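Long-range contacts in GDP-perosamine synthase (Caulobacter crescentus, PDB 3BN1), which makes GDP-perosamine from GDP-4-keto-6-deoxy-D-mannose and L-glutamate with pyridoxal 5'-phosphate as cofactor, for biosynthesis of the lipopolysaccharide O-antigen: residues F287-V292 / E315-F320; V292-G297 / D346-P351. All blocks are in the same frame, centred on the assembly; numbering follows the deposited sequence.

Contact 1: residues F287-V292 / E315-F320; sequences FWMYTV and ESRPVF. With AKG (2-oxoglutaric acid), chain G.
Carboxylate oxygen O2 of the bound 2-oxoglutaric acid is met from two directions, by the guanidinium of Arg317 and by the six-membered ring of Trp288. Arg317 NH1 gives it a weak hydrogen bond of 2.8 Å, bent to 120° at the hydrogen. The hydrogen bond from Arg317 NH2 to the same oxygen is modelled very short, so its exact length is doubtful. The carboxylate carbon C1 lies in the guanidinium plane at its edge, where the two terminal nitrogens converge on the ligand. Trp288 CH2 approaches O2 to 3.1 Å, with the oxygen in the plane of the indole. Trp288 NE1 is hydrogen-bonded to Asn187 O. CG of Met289 lies 3.4 Å above one face of the same indole, offset toward the rim. From there the bent methionine chain crosses the arginine at about a right angle, its methyl CE touching Arg317 CD at 3.4 Å. Phe320 CZ comes to the edge of the indole, 4.3 Å from Trp288 CZ3. Farther from the ligand, methyl CG2 of Thr291 presses against CG2 of Val319 at 3.5 Å, tighter than usual van der Waals contact. No hydrogen bond joins the two segments directly; strand 347-350 pairs with both. Tyr223 of the second subunit packs on Arg317, while Gln215 and Arg233 of that subunit also hydrogen-bond the ligand. The arrangement is characteristic of an aminotransferase active site at a dimer interface: an arginine binds a carboxylate of the 2-oxo acid, here the coproduct of amino transfer from glutamate.

Contact 2: residues V292-G297 / D346-P351; sequences VRLGEG and DGLNLP. With NA (sodium ion), chain F.
Arg293 and Asp346 form a side-on salt bridge, each carboxylate oxygen taking a different nitrogen. Arg293 NE reaches the syn lone pair of Asp346 OD1 at 2.8 Å in a nearly straight bond (169°), whereas Arg293 NH2 meets Asp346 OD2 at 3.1 Å and is more bent, the two flat groups being turned 49° apart. A bend at chi3 (54°) turns NE out of the otherwise extended arginine chain, toward Asp346 OD1. OD2 also accepts from a water that donates to Leu294 O, and Arg293 NH1 is held by Pro109 O. Behind this bridge the backbones pair: Leu294 N binds Asp346 O at 3.0 Å, and Val292 and Leu348 exchange bonds as an antiparallel hydrogen-bonded pair, with Leu348 N to Val292 O at 2.8 Å. The side chains of Val292 and Leu348 lie side by side, Val292 CG2 to Leu348 CB 4.1 Å, and Val292 CG1 touches Leu350 CD1 at 4.2 Å. Past the strand, Glu296 O binds a sodium ion at 2.5 Å together with Leu298 O and three waters. Leu294 and Leu348 face helix 302-311, Arg293 rests on helix 338-346, and strands 274-275 and 317-318 flank the pair.

How the contacts relate
From the N-terminal side, the chain passes the active-site tryptophan, enters strand 290-294 and leaves it near the sodium ion. Helix 302-311 follows, and contact 1 closes this 22-residue excursion when 315-320 returns beside 287-292. Contact 2 closes a longer one, of 48 residues, at the end of helix 338-346. The two loops cross: 315-320 falls between the segments of contact 2, and Val292 belongs to both contacts. Strand 347-350 enters the sheet between the two earlier strands, with probable hydrogen bonds from Leu350 N to Tyr290 O and from Asn349 N to Arg317 O. One small antiparallel sheet thus runs from the ligand pocket toward the sodium site.

Contact 1: residues F287-V292 / E315-F320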
# COMPACT_ATOMS: atom_id res chain seq x y z
N PHE A 287 -24.79 9.64 2.20
CA PHE A 287 -25.26 8.36 2.71
C PHE A 287 -24.47 7.09 2.37
O PHE A 287 -24.99 6.09 1.83
CB PHE A 287 -26.77 8.24 2.43
CG PHE A 287 -27.63 8.98 3.42
CD1 PHE A 287 -27.89 8.44 4.69
CD2 PHE A 287 -28.09 10.26 3.15
CE1 PHE A 287 -28.65 9.15 5.68
CE2 PHE A 287 -28.88 10.95 4.09
CZ PHE A 287 -29.14 10.41 5.37
N TRP A 288 -23.19 7.11 2.75
CA TRP A 288 -22.39 5.92 2.58
C TRP A 288 -23.14 4.76 3.30
O TRP A 288 -23.22 3.61 2.82
CB TRP A 288 -21.00 6.12 3.21
CG TRP A 288 -20.23 4.79 3.13
CD1 TRP A 288 -20.10 3.95 2.04
CD2 TRP A 288 -19.49 4.18 4.19
NE1 TRP A 288 -19.35 2.82 2.40
CE2 TRP A 288 -18.95 2.97 3.71
CE3 TRP A 288 -19.34 4.48 5.55
CZ2 TRP A 288 -18.24 2.09 4.53
CZ3 TRP A 288 -18.54 3.63 6.34
CH2 TRP A 288 -17.97 2.49 5.82
N MET A 289 -23.75 5.09 4.43
CA MET A 289 -24.54 4.14 5.20
C MET A 289 -25.64 4.91 5.87
O MET A 289 -25.37 6.02 6.37
CB MET A 289 -23.65 3.64 6.33
CG MET A 289 -22.44 2.94 5.76
SD MET A 289 -22.45 1.23 6.14
CE MET A 289 -21.16 1.40 7.40
N TYR A 290 -26.83 4.30 5.88
CA TYR A 290 -28.02 4.81 6.57
C TYR A 290 -27.97 4.33 8.04
O TYR A 290 -28.03 3.12 8.30
CB TYR A 290 -29.29 4.38 5.83
CG TYR A 290 -30.52 5.03 6.36
CD1 TYR A 290 -31.18 4.49 7.51
CD2 TYR A 290 -31.04 6.17 5.73
CE1 TYR A 290 -32.37 5.08 8.00
CE2 TYR A 290 -32.24 6.76 6.20
CZ TYR A 290 -32.87 6.24 7.34
OH TYR A 290 -34.02 6.89 7.75
N THR A 291 -27.70 5.27 8.96
CA THR A 291 -27.40 4.95 10.35
C THR A 291 -28.48 5.40 11.35
O THR A 291 -28.78 6.57 11.44
CB THR A 291 -25.95 5.52 10.75
OG1 THR A 291 -24.93 5.03 9.85
CG2 THR A 291 -25.51 5.17 12.19
N VAL A 292 -29.08 4.45 12.07
CA VAL A 292 -30.06 4.80 13.09
C VAL A 292 -29.43 4.56 14.46
O VAL A 292 -28.39 3.88 14.56
CB VAL A 292 -31.34 3.89 13.08
CG1 VAL A 292 -32.23 4.07 11.87
CG2 VAL A 292 -31.04 2.43 13.30
N GLU A 315 -27.52 -8.15 6.36
CA GLU A 315 -26.28 -7.60 6.91
C GLU A 315 -26.46 -6.20 7.50
O GLU A 315 -27.14 -5.36 6.93
CB GLU A 315 -25.23 -7.52 5.81
CG GLU A 315 -23.87 -7.21 6.42
CD GLU A 315 -22.72 -7.30 5.47
OE1 GLU A 315 -22.97 -7.27 4.24
OE2 GLU A 315 -21.57 -7.39 5.98
N SER A 316 -25.83 -5.93 8.63
CA SER A 316 -25.85 -4.60 9.25
C SER A 316 -24.52 -4.54 9.99
O SER A 316 -23.79 -5.54 10.03
CB SER A 316 -27.06 -4.41 10.20
OG SER A 316 -27.11 -5.32 11.28
N ARG A 317 -24.20 -3.46 10.68
CA ARG A 317 -22.96 -3.51 11.47
C ARG A 317 -23.07 -2.40 12.48
O ARG A 317 -23.85 -1.45 12.35
CB ARG A 317 -21.70 -3.30 10.63
CG ARG A 317 -21.79 -1.96 10.07
CD ARG A 317 -20.77 -1.58 8.98
NE ARG A 317 -19.47 -1.23 9.53
CZ ARG A 317 -18.36 -1.11 8.81
NH1 ARG A 317 -17.23 -0.80 9.45
NH2 ARG A 317 -18.36 -1.30 7.47
N PRO A 318 -22.26 -2.53 13.51
CA PRO A 318 -22.31 -1.53 14.54
C PRO A 318 -21.65 -0.25 14.11
O PRO A 318 -20.79 -0.20 13.20
CB PRO A 318 -21.53 -2.17 15.69
CG PRO A 318 -20.63 -3.16 15.05
CD PRO A 318 -21.08 -3.40 13.64
N VAL A 319 -22.08 0.81 14.77
CA VAL A 319 -21.35 2.05 14.53
C VAL A 319 -19.94 1.78 15.09
O VAL A 319 -19.73 1.03 16.05
CB VAL A 319 -22.07 3.21 15.24
CG1 VAL A 319 -21.14 4.31 15.62
CG2 VAL A 319 -23.16 3.73 14.28
N PHE A 320 -18.94 2.39 14.50
CA PHE A 320 -17.57 2.16 14.95
C PHE A 320 -17.41 2.26 16.43
O PHE A 320 -18.05 3.12 17.05
CB PHE A 320 -16.73 3.31 14.42
CG PHE A 320 -16.72 3.39 12.93
CD1 PHE A 320 -16.10 2.39 12.21
CD2 PHE A 320 -17.23 4.51 12.27
CE1 PHE A 320 -16.05 2.42 10.84
CE2 PHE A 320 -17.14 4.61 10.83
CZ PHE A 320 -16.58 3.56 10.14
C1 AKG G . -15.36 -0.68 6.92
O1 AKG G . -15.39 -1.90 7.24
O2 AKG G . -16.39 0.03 6.96
C2 AKG G . -14.09 -0.08 6.47
O5 AKG G . -14.08 1.06 6.04
C3 AKG G . -12.83 -0.91 6.61
C4 AKG G . -11.65 -0.24 5.95
C5 AKG G . -10.58 -1.27 5.72
O3 AKG G . -9.49 -0.88 5.22
O4 AKG G . -10.78 -2.58 6.09

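Contact 2: residues V292-G297 / D346-P351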
# COMPACT_ATOMS: atom_id res chain seq x y z
N VAL A 292 -29.08 4.45 12.07
CA VAL A 292 -30.06 4.80 13.09
C VAL A 292 -29.43 4.56 14.46
O VAL A 292 -28.39 3.88 14.56
CB VAL A 292 -31.34 3.89 13.08
CG1 VAL A 292 -32.23 4.07 11.87
CG2 VAL A 292 -31.04 2.43 13.30
N ARG A 293 -30.07 5.08 15.51
CA ARG A 293 -29.66 4.81 16.89
C ARG A 293 -30.93 4.19 17.43
O ARG A 293 -32.06 4.66 17.22
CB ARG A 293 -29.19 6.02 17.71
CG ARG A 293 -28.04 6.74 16.99
CD ARG A 293 -27.56 7.98 17.73
NE ARG A 293 -27.22 7.66 19.09
CZ ARG A 293 -26.87 8.52 20.05
NH1 ARG A 293 -26.76 9.81 19.78
NH2 ARG A 293 -26.63 8.08 21.29
N LEU A 294 -30.70 3.03 18.01
CA LEU A 294 -31.77 2.26 18.57
C LEU A 294 -32.41 3.06 19.68
O LEU A 294 -31.74 3.82 20.40
CB LEU A 294 -31.27 0.91 19.10
CG LEU A 294 -30.71 0.03 17.98
CD1 LEU A 294 -30.95 -1.37 18.43
CD2 LEU A 294 -31.30 0.29 16.59
N GLY A 295 -33.71 2.82 19.80
CA GLY A 295 -34.54 3.47 20.80
C GLY A 295 -34.09 3.01 22.17
O GLY A 295 -33.75 1.83 22.38
N GLU A 296 -34.07 3.94 23.11
CA GLU A 296 -33.58 3.56 24.44
C GLU A 296 -34.54 2.62 25.13
O GLU A 296 -34.20 1.88 26.04
CB GLU A 296 -33.39 4.79 25.31
CG GLU A 296 -33.57 6.08 24.57
CD GLU A 296 -33.58 7.32 25.49
OE1 GLU A 296 -34.47 7.37 26.38
OE2 GLU A 296 -32.71 8.22 25.33
N GLY A 297 -35.78 2.71 24.69
CA GLY A 297 -36.86 1.93 25.26
C GLY A 297 -36.74 0.48 24.94
O GLY A 297 -37.42 -0.32 25.56
N ASP A 346 -25.46 2.37 20.85
CA ASP A 346 -26.76 2.23 20.19
C ASP A 346 -26.80 2.38 18.65
O ASP A 346 -27.85 2.22 18.03
CB ASP A 346 -27.81 3.12 20.95
CG ASP A 346 -27.67 4.61 20.64
OD1 ASP A 346 -27.02 4.97 19.65
OD2 ASP A 346 -28.24 5.45 21.40
N GLY A 347 -25.65 2.68 18.03
CA GLY A 347 -25.57 2.97 16.61
C GLY A 347 -25.63 1.76 15.71
O GLY A 347 -24.95 0.79 15.97
N LEU A 348 -26.46 1.81 14.67
CA LEU A 348 -26.56 0.68 13.75
C LEU A 348 -26.52 1.11 12.30
O LEU A 348 -27.38 1.84 11.86
CB LEU A 348 -27.88 -0.06 13.95
CG LEU A 348 -28.15 -1.27 13.00
CD1 LEU A 348 -27.10 -2.39 13.28
CD2 LEU A 348 -29.61 -1.80 13.19
N ASN A 349 -25.56 0.62 11.51
CA ASN A 349 -25.51 0.97 10.07
C ASN A 349 -26.40 -0.01 9.34
O ASN A 349 -26.14 -1.20 9.47
CB ASN A 349 -24.10 0.74 9.52
CG ASN A 349 -23.09 1.64 10.15
OD1 ASN A 349 -22.00 1.22 10.55
ND2 ASN A 349 -23.48 2.90 10.27
N LEU A 350 -27.34 0.48 8.53
CA LEU A 350 -28.26 -0.41 7.81
C LEU A 350 -27.82 -0.54 6.33
O LEU A 350 -27.15 0.34 5.82
CB LEU A 350 -29.65 0.24 7.80
CG LEU A 350 -30.41 0.32 9.14
CD1 LEU A 350 -31.78 1.01 9.00
CD2 LEU A 350 -30.45 -1.13 9.61
N PRO A 351 -28.21 -1.60 5.62
CA PRO A 351 -27.84 -1.72 4.19
C PRO A 351 -28.15 -0.43 3.39
O PRO A 351 -29.28 0.12 3.40
CB PRO A 351 -28.69 -2.87 3.66
CG PRO A 351 -28.95 -3.72 4.88
CD PRO A 351 -29.05 -2.72 6.08
NA NA F . -32.77 -0.20 26.19
O HOH W 1 -30.25 4.46 22.57
O HOH W 2 -34.00 -0.74 28.29
O HOH W 3 -31.08 -2.40 25.62
O HOH W 4 -32.15 0.67 23.74